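Local coordinates for nitroreductase family protein (Lactobacillus plantarum, PDB 4QLX) that is an FMN-dependent enone reductase that probably uses NADH to reduce 10-oxo-11-trans-octadecenoate to 10-oxooctadecanoate in bacterial saturation of polyunsaturated fatty acids, at residues I34-A46 with Q154-A166. Sequence-based numbering, arbitrary orientation.
Sequences IGRDELQKMIAEA and QLLLVARAHGYDA
H162 bridges two glutamates of helix 36-46. Its ND1 donates to E38 OE2 (2.9 Å, 167°), which lies in the ring plane and offers its anti lone pair. At another point of the ring edge, NE2 donates to E45 OE1 in a very short bond. With both nitrogens bonded, the ring can hardly turn, and the two carboxylates probably favour a positive charge on it. The second E38 oxygen, OE1, accepts from Y164 OH (2.9 Å), and a water links OE2 to H162 O. E38 reaches both rings because CG is anti to its backbone N (chi1 -175°) and the chain stays extended. A phenylalanine in place of Y164 would probably leave E38 OE1 without this donor. I34 CD1 lies 3.5 Å from the centroid of the Y164 ring, over its face, a CH-pi contact. M42 CG and SD lie over one face of the H162 ring; M42 SD also meets the Y164 edge, a Met-aromatic contact. Farther along, V158 CG1 packs on M42 CB (3.6 Å), and A46 CB on L155. There Q154 NE2 donates to A46 O. G163 ends helix 137-161 in a Schellman motif. The axes of segments 36-46 and 154-161 approach to 8.7 Å at 132°, buried helix-helix packing in the FMN-dependent nitroreductase fold.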
loop_
_atom_site.group_PDB
_atom_site.type_symbol
_atom_site.label_atom_id
_atom_site.label_comp_id
_atom_site.label_asym_id
_atom_site.label_seq_id
_atom_site.Cartn_x
_atom_site.Cartn_y
_atom_site.Cartn_z
ATOM N N ILE A 34 -6.624 -17.680 -13.987
ATOM C CA ILE A 34 -5.322 -17.747 -13.354
ATOM C C ILE A 34 -5.305 -18.971 -12.442
ATOM O O ILE A 34 -6.191 -19.134 -11.608
ATOM C CB ILE A 34 -5.025 -16.452 -12.577
ATOM C CG1 ILE A 34 -5.106 -15.252 -13.533
ATOM C CG2 ILE A 34 -3.652 -16.529 -11.891
ATOM C CD1 ILE A 34 -5.193 -13.893 -12.846
ATOM N N GLY A 35 -4.320 -19.843 -12.638
ATOM C CA GLY A 35 -4.154 -21.018 -11.795
ATOM C C GLY A 35 -3.985 -20.627 -10.337
ATOM O O GLY A 35 -3.443 -19.564 -10.033
ATOM N N ARG A 36 -4.458 -21.475 -9.430
ATOM C CA ARG A 36 -4.381 -21.162 -8.006
ATOM C C ARG A 36 -2.936 -21.160 -7.526
ATOM O O ARG A 36 -2.600 -20.510 -6.533
ATOM C CB ARG A 36 -5.229 -22.140 -7.188
ATOM C CG ARG A 36 -6.722 -21.900 -7.342
ATOM C CD ARG A 36 -7.526 -22.834 -6.468
ATOM N NE ARG A 36 -8.929 -22.435 -6.370
ATOM C CZ ARG A 36 -9.802 -23.000 -5.543
ATOM N NH1 ARG A 36 -9.407 -23.984 -4.745
ATOM N NH2 ARG A 36 -11.061 -22.584 -5.503
ATOM N N ASP A 37 -2.065 -21.858 -8.239
ATOM C CA ASP A 37 -0.659 -21.834 -7.864
ATOM C C ASP A 37 -0.068 -20.455 -8.146
ATOM O O ASP A 37 0.690 -19.924 -7.333
ATOM C CB ASP A 37 0.118 -22.930 -8.591
ATOM C CG ASP A 37 -0.334 -24.323 -8.175
ATOM O OD1 ASP A 37 -0.883 -24.456 -7.056
ATOM O OD2 ASP A 37 -0.160 -25.274 -8.966
ATOM N N GLU A 38 -0.426 -19.853 -9.277
ATOM C CA GLU A 38 0.053 -18.495 -9.535
ATOM C C GLU A 38 -0.616 -17.496 -8.589
ATOM O O GLU A 38 0.023 -16.532 -8.152
ATOM C CB GLU A 38 -0.163 -18.075 -10.990
ATOM C CG GLU A 38 0.450 -16.700 -11.288
ATOM C CD GLU A 38 0.385 -16.297 -12.745
ATOM O OE1 GLU A 38 -0.416 -16.881 -13.502
ATOM O OE2 GLU A 38 1.147 -15.390 -13.140
ATOM N N LEU A 39 -1.878 -17.727 -8.242
ATOM C CA LEU A 39 -2.544 -16.853 -7.280
ATOM C C LEU A 39 -1.817 -16.883 -5.936
ATOM O O LEU A 39 -1.641 -15.840 -5.300
ATOM C CB LEU A 39 -4.010 -17.247 -7.084
ATOM C CG LEU A 39 -5.004 -16.903 -8.205
ATOM C CD1 LEU A 39 -6.368 -17.498 -7.861
ATOM C CD2 LEU A 39 -5.128 -15.398 -8.411
ATOM N N GLN A 40 -1.406 -18.077 -5.513
ATOM C CA GLN A 40 -0.678 -18.245 -4.250
ATOM C C GLN A 40 0.665 -17.546 -4.316
ATOM O O GLN A 40 1.128 -16.972 -3.329
ATOM C CB GLN A 40 -0.458 -19.727 -3.931
ATOM C CG GLN A 40 -1.708 -20.487 -3.599
ATOM C CD GLN A 40 -1.416 -21.914 -3.144
ATOM O OE1 GLN A 40 -0.597 -22.634 -3.740
ATOM N NE2 GLN A 40 -2.086 -22.325 -2.088
ATOM N N LYS A 41 1.303 -17.636 -5.478
ATOM C CA LYS A 41 2.565 -16.957 -5.719
ATOM C C LYS A 41 2.429 -15.429 -5.600
ATOM O O LYS A 41 3.256 -14.779 -4.963
ATOM C CB LYS A 41 3.107 -17.330 -7.098
ATOM C CG LYS A 41 4.616 -17.407 -7.155
ATOM C CD LYS A 41 5.116 -18.511 -6.223
ATOM C CE LYS A 41 6.540 -18.254 -5.758
ATOM N NZ LYS A 41 6.906 -19.134 -4.601
ATOM N N MET A 42 1.379 -14.870 -6.205
ATOM C CA MET A 42 1.134 -13.426 -6.161
ATOM C C MET A 42 0.825 -12.943 -4.752
ATOM O O MET A 42 1.293 -11.880 -4.333
ATOM C CB MET A 42 -0.011 -13.042 -7.117
ATOM C CG MET A 42 0.342 -13.251 -8.573
ATOM S SD MET A 42 -0.854 -12.563 -9.748
ATOM C CE MET A 42 -2.302 -13.532 -9.382
ATOM N N ILE A 43 0.039 -13.725 -4.018
ATOM C CA ILE A 43 -0.264 -13.405 -2.629
ATOM C C ILE A 43 1.006 -13.435 -1.758
ATOM O O ILE A 43 1.227 -12.540 -0.946
ATOM C CB ILE A 43 -1.322 -14.364 -2.060
ATOM C CG1 ILE A 43 -2.693 -14.036 -2.667
ATOM C CG2 ILE A 43 -1.377 -14.270 -0.524
ATOM C CD1 ILE A 43 -3.752 -15.109 -2.439
ATOM N N ALA A 44 1.845 -14.451 -1.930
ATOM C CA ALA A 44 3.117 -14.507 -1.199
ATOM C C ALA A 44 4.003 -13.307 -1.555
ATOM O O ALA A 44 4.604 -12.692 -0.686
ATOM C CB ALA A 44 3.845 -15.824 -1.490
ATOM N N GLU A 45 4.057 -12.951 -2.833
ATOM C CA GLU A 45 4.835 -11.784 -3.258
ATOM C C GLU A 45 4.333 -10.472 -2.628
ATOM O O GLU A 45 5.131 -9.647 -2.168
ATOM C CB GLU A 45 4.830 -11.693 -4.781
ATOM C CG GLU A 45 5.730 -12.742 -5.431
ATOM C CD GLU A 45 5.497 -12.916 -6.928
ATOM O OE1 GLU A 45 4.552 -12.302 -7.483
ATOM O OE2 GLU A 45 6.261 -13.685 -7.553
ATOM N N ALA A 46 3.020 -10.290 -2.579
ATOM C CA ALA A 46 2.442 -9.120 -1.919
ATOM C C ALA A 46 2.759 -9.070 -0.420
ATOM O O ALA A 46 2.886 -7.994 0.164
ATOM C CB ALA A 46 0.935 -9.091 -2.126
ATOM N N GLN A 154 0.308 -3.675 -2.495
ATOM C CA GLN A 154 1.356 -4.440 -3.162
ATOM C C GLN A 154 0.736 -5.469 -4.105
ATOM O O GLN A 154 1.277 -5.719 -5.174
ATOM C CB GLN A 154 2.308 -5.105 -2.150
ATOM C CG GLN A 154 3.257 -4.076 -1.520
ATOM C CD GLN A 154 4.668 -4.604 -1.272
ATOM O OE1 GLN A 154 5.650 -3.876 -1.448
ATOM N NE2 GLN A 154 4.776 -5.875 -0.867
ATOM N N LEU A 155 -0.419 -6.022 -3.734
ATOM C CA LEU A 155 -1.041 -7.061 -4.556
ATOM C C LEU A 155 -1.526 -6.465 -5.894
ATOM O O LEU A 155 -1.475 -7.124 -6.940
ATOM C CB LEU A 155 -2.197 -7.733 -3.795
ATOM C CG LEU A 155 -2.893 -8.923 -4.481
ATOM C CD1 LEU A 155 -1.875 -9.943 -4.986
ATOM C CD2 LEU A 155 -3.877 -9.595 -3.540
ATOM N N LEU A 156 -1.964 -5.206 -5.866
ATOM C CA LEU A 156 -2.368 -4.520 -7.100
ATOM C C LEU A 156 -1.182 -4.387 -8.053
ATOM O O LEU A 156 -1.333 -4.500 -9.280
ATOM C CB LEU A 156 -2.952 -3.138 -6.795
ATOM C CG LEU A 156 -4.292 -3.020 -6.070
ATOM C CD1 LEU A 156 -4.550 -1.561 -5.799
ATOM C CD2 LEU A 156 -5.439 -3.583 -6.918
ATOM N N LEU A 157 -0.000 -4.148 -7.486
ATOM C CA LEU A 157 1.207 -3.994 -8.297
ATOM C C LEU A 157 1.675 -5.370 -8.774
ATOM O O LEU A 157 2.033 -5.540 -9.935
ATOM C CB LEU A 157 2.323 -3.273 -7.498
ATOM C CG LEU A 157 1.917 -1.860 -7.052
ATOM C CD1 LEU A 157 2.950 -1.173 -6.172
ATOM C CD2 LEU A 157 1.642 -0.993 -8.295
ATOM N N VAL A 158 1.670 -6.340 -7.861
ATOM C CA VAL A 158 2.062 -7.702 -8.193
ATOM C C VAL A 158 1.214 -8.205 -9.356
ATOM O O VAL A 158 1.737 -8.795 -10.305
ATOM C CB VAL A 158 1.923 -8.644 -6.981
ATOM C CG1 VAL A 158 2.051 -10.089 -7.417
ATOM C CG2 VAL A 158 2.994 -8.312 -5.946
ATOM N N ALA A 159 -0.081 -7.935 -9.293
ATOM C CA ALA A 159 -0.998 -8.346 -10.360
ATOM C C ALA A 159 -0.480 -7.888 -11.725
ATOM O O ALA A 159 -0.395 -8.689 -12.665
ATOM C CB ALA A 159 -2.403 -7.798 -10.092
ATOM N N ARG A 160 -0.105 -6.611 -11.814
ATOM C CA ARG A 160 0.410 -6.029 -13.052
ATOM C C ARG A 160 1.787 -6.576 -13.414
ATOM O O ARG A 160 2.066 -6.836 -14.582
ATOM C CB ARG A 160 0.447 -4.493 -12.953
ATOM C CG ARG A 160 -0.907 -3.856 -13.264
ATOM C CD ARG A 160 -0.898 -2.320 -13.239
ATOM N NE ARG A 160 0.139 -1.709 -14.074
ATOM C CZ ARG A 160 0.135 -1.680 -15.407
ATOM N NH1 ARG A 160 -0.845 -2.260 -16.106
ATOM N NH2 ARG A 160 1.134 -1.083 -16.047
ATOM N N ALA A 161 2.642 -6.778 -12.416
ATOM C CA ALA A 161 3.943 -7.384 -12.649
ATOM C C ALA A 161 3.827 -8.789 -13.236
ATOM O O ALA A 161 4.759 -9.268 -13.888
ATOM C CB ALA A 161 4.752 -7.423 -11.349
ATOM N N HIS A 162 2.690 -9.446 -12.998
ATOM C CA HIS A 162 2.422 -10.756 -13.599
ATOM C C HIS A 162 1.717 -10.654 -14.962
ATOM O O HIS A 162 1.361 -11.670 -15.571
ATOM C CB HIS A 162 1.598 -11.615 -12.643
ATOM C CG HIS A 162 2.408 -12.208 -11.533
ATOM N ND1 HIS A 162 2.610 -13.566 -11.403
ATOM C CD2 HIS A 162 3.089 -11.626 -10.515
ATOM C CE1 HIS A 162 3.374 -13.794 -10.348
ATOM N NE2 HIS A 162 3.675 -12.635 -9.791
ATOM N N GLY A 163 1.513 -9.431 -15.448
ATOM C CA GLY A 163 0.874 -9.259 -16.740
ATOM C C GLY A 163 -0.639 -9.144 -16.679
ATOM O O GLY A 163 -1.301 -9.119 -17.711
ATOM N N TYR A 164 -1.184 -9.059 -15.465
ATOM C CA TYR A 164 -2.616 -8.915 -15.270
ATOM C C TYR A 164 -2.998 -7.471 -14.965
ATOM O O TYR A 164 -2.212 -6.546 -15.180
ATOM C CB TYR A 164 -3.090 -9.839 -14.140
ATOM C CG TYR A 164 -2.796 -11.291 -14.452
ATOM C CD1 TYR A 164 -3.289 -11.878 -15.612
ATOM C CD2 TYR A 164 -2.024 -12.070 -13.600
ATOM C CE1 TYR A 164 -3.015 -13.195 -15.927
ATOM C CE2 TYR A 164 -1.744 -13.398 -13.903
ATOM C CZ TYR A 164 -2.256 -13.953 -15.070
ATOM O OH TYR A 164 -1.997 -15.266 -15.388
ATOM N N ASP A 165 -4.213 -7.294 -14.469
ATOM C CA ASP A 165 -4.672 -6.008 -13.972
ATOM C C ASP A 165 -5.656 -6.271 -12.865
ATOM O O ASP A 165 -5.971 -7.427 -12.588
ATOM C CB ASP A 165 -5.297 -5.168 -15.084
ATOM C CG ASP A 165 -4.255 -4.406 -15.869
ATOM O OD1 ASP A 165 -3.662 -3.451 -15.301
ATOM O OD2 ASP A 165 -4.002 -4.773 -17.035
ATOM N N ALA A 166 -6.152 -5.209 -12.237
ATOM C CA ALA A 166 -6.849 -5.369 -10.975
ATOM C C ALA A 166 -7.634 -4.145 -10.532
ATOM O O ALA A 166 -7.358 -3.017 -10.937
ATOM C CB ALA A 166 -5.818 -5.758 -9.864
HETATM O O HOH W 1 1.849 -14.301 -15.385
#